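Local coordinates for protein prolyl oligopeptidase (Galerina marginata, PDB 5N4B) that cleaves peptide bonds on the C-terminal side of prolyl residues and macrocyclises the precursor peptides of amanitin toxins, at residues P641-V645 with K672-L677. The protein carries 1 engineered substitution. Residues are numbered along the deposited sequence; the frame is centred on the assembly and turned at random.
Sequences PVHNV and KFIATL
Val642 and Phe673 bring the two backbones nearest, 5.1 Å between their CA atoms, where the loop 641-645 bends past the helical segment 672-677. Further along, Val645 is nearest Leu677, 6.7 Å between CA atoms. No hydrogen bond joins the two segments, and the contact is mostly apolar. The Phe673 ring reaches in beside Pro641. Its CG lies anti to the backbone N (chi1 -173°), which carries the ring off the helix toward the loop. CE1 of Phe673 lies 3.7 Å from CB of Pro641, which approaches the ring obliquely. The carbonyl O of Pro641 meets the ring edge, in plane. CG of Leu677, one helical turn on, lies over one ring face, toward its rim. Val642 sets CG2 against the helix backbone, 3.9 Å from N of Phe673, and this methyl also touches CB of Lys672. Val645 divides its branches. CG2 of Val645 meets CE1 of Phe673 and lies 3.8 Å from CG2 of Thr676. CG1 of Val645 packs 4.0 Å from CD2 of Leu677. The methyl of Thr676 also meets the carbonyl O of Val642. OG1 of Thr676 donates a hydrogen bond to O of Lys672, 2.7 Å away. That oxygen also accepts the helical N-H of Thr676, from the opposite face of its carbonyl plane. The extended Lys672 chain ends in salt bridges to Asp36, Glu42 and Asp607. Within the alpha/beta-hydrolase domain, the contact ties the loop between helix 630-636 and strand 653-659 to helix 668-680. Phe673 also packs on Met585 and Val589 of helix 579-590 and on Ile656 of strand 653-659, while Pro641 touches Leu582 of helix 579-590.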
# COMPACT_ATOMS: atom_id res chain seq x y z
N PRO A 641 16.63 14.65 -5.44
CA PRO A 641 17.59 14.62 -4.33
C PRO A 641 19.00 14.30 -4.76
O PRO A 641 19.95 14.92 -4.27
CB PRO A 641 16.99 13.57 -3.36
CG PRO A 641 15.51 13.65 -3.65
CD PRO A 641 15.39 13.91 -5.12
N VAL A 642 19.18 13.37 -5.69
CA VAL A 642 20.52 12.99 -6.14
C VAL A 642 21.25 14.15 -6.78
O VAL A 642 22.48 14.13 -6.83
CB VAL A 642 20.36 11.82 -7.14
CG1 VAL A 642 21.58 11.63 -8.03
CG2 VAL A 642 20.04 10.50 -6.41
N HIS A 643 20.53 15.15 -7.27
CA HIS A 643 21.13 16.28 -7.99
C HIS A 643 21.22 17.56 -7.19
O HIS A 643 21.63 18.57 -7.76
CB HIS A 643 20.38 16.50 -9.29
CG HIS A 643 20.37 15.28 -10.14
ND1 HIS A 643 19.32 14.39 -10.16
CD2 HIS A 643 21.35 14.74 -10.90
CE1 HIS A 643 19.65 13.36 -10.91
NE2 HIS A 643 20.87 13.55 -11.38
N ASN A 644 20.87 17.55 -5.90
CA ASN A 644 20.83 18.76 -5.11
C ASN A 644 21.60 18.67 -3.81
O ASN A 644 21.41 19.51 -2.92
CB ASN A 644 19.39 19.20 -4.93
CG ASN A 644 18.85 19.77 -6.21
OD1 ASN A 644 19.11 20.94 -6.56
ND2 ASN A 644 18.17 18.94 -6.99
N VAL A 645 22.47 17.68 -3.65
CA VAL A 645 23.30 17.57 -2.45
C VAL A 645 24.37 18.64 -2.49
O VAL A 645 24.93 18.92 -3.54
CB VAL A 645 23.92 16.16 -2.36
CG1 VAL A 645 24.81 16.09 -1.15
CG2 VAL A 645 22.85 15.10 -2.33
N LYS A 672 22.67 5.69 -5.47
CA LYS A 672 23.23 6.95 -5.95
C LYS A 672 23.14 8.01 -4.87
O LYS A 672 24.06 8.81 -4.69
CB LYS A 672 22.52 7.42 -7.20
CG LYS A 672 22.81 6.61 -8.45
CD LYS A 672 22.21 7.32 -9.66
CE LYS A 672 22.34 6.48 -10.85
NZ LYS A 672 21.70 7.17 -11.97
N PHE A 673 22.02 8.06 -4.15
CA PHE A 673 21.87 9.10 -3.15
C PHE A 673 22.92 8.96 -2.05
O PHE A 673 23.58 9.94 -1.69
CB PHE A 673 20.44 9.15 -2.60
CG PHE A 673 20.20 10.30 -1.68
CD1 PHE A 673 20.17 11.59 -2.19
CD2 PHE A 673 20.04 10.11 -0.34
CE1 PHE A 673 19.93 12.67 -1.38
CE2 PHE A 673 19.80 11.20 0.51
CZ PHE A 673 19.77 12.48 -0.03
N ILE A 674 23.11 7.75 -1.52
CA ILE A 674 24.07 7.57 -0.42
C ILE A 674 25.50 7.80 -0.91
O ILE A 674 26.33 8.39 -0.21
CB ILE A 674 23.88 6.24 0.32
CG1 ILE A 674 24.61 6.22 1.69
CG2 ILE A 674 24.37 5.11 -0.53
CD1 ILE A 674 24.08 7.23 2.68
N ALA A 675 25.81 7.37 -2.13
CA ALA A 675 27.15 7.62 -2.65
C ALA A 675 27.41 9.11 -2.80
O ALA A 675 28.52 9.59 -2.55
CB ALA A 675 27.31 6.89 -3.99
N THR A 676 26.39 9.85 -3.22
CA THR A 676 26.50 11.29 -3.39
C THR A 676 26.64 12.00 -2.04
O THR A 676 27.44 12.92 -1.89
CB THR A 676 25.29 11.79 -4.20
OG1 THR A 676 25.28 11.14 -5.47
CG2 THR A 676 25.36 13.25 -4.46
N LEU A 677 25.87 11.57 -1.03
CA LEU A 677 26.04 12.13 0.29
C LEU A 677 27.45 11.89 0.79
O LEU A 677 28.10 12.80 1.33
CB LEU A 677 25.06 11.51 1.27
CG LEU A 677 23.60 11.91 1.26
CD1 LEU A 677 22.83 11.12 2.30
CD2 LEU A 677 23.48 13.41 1.49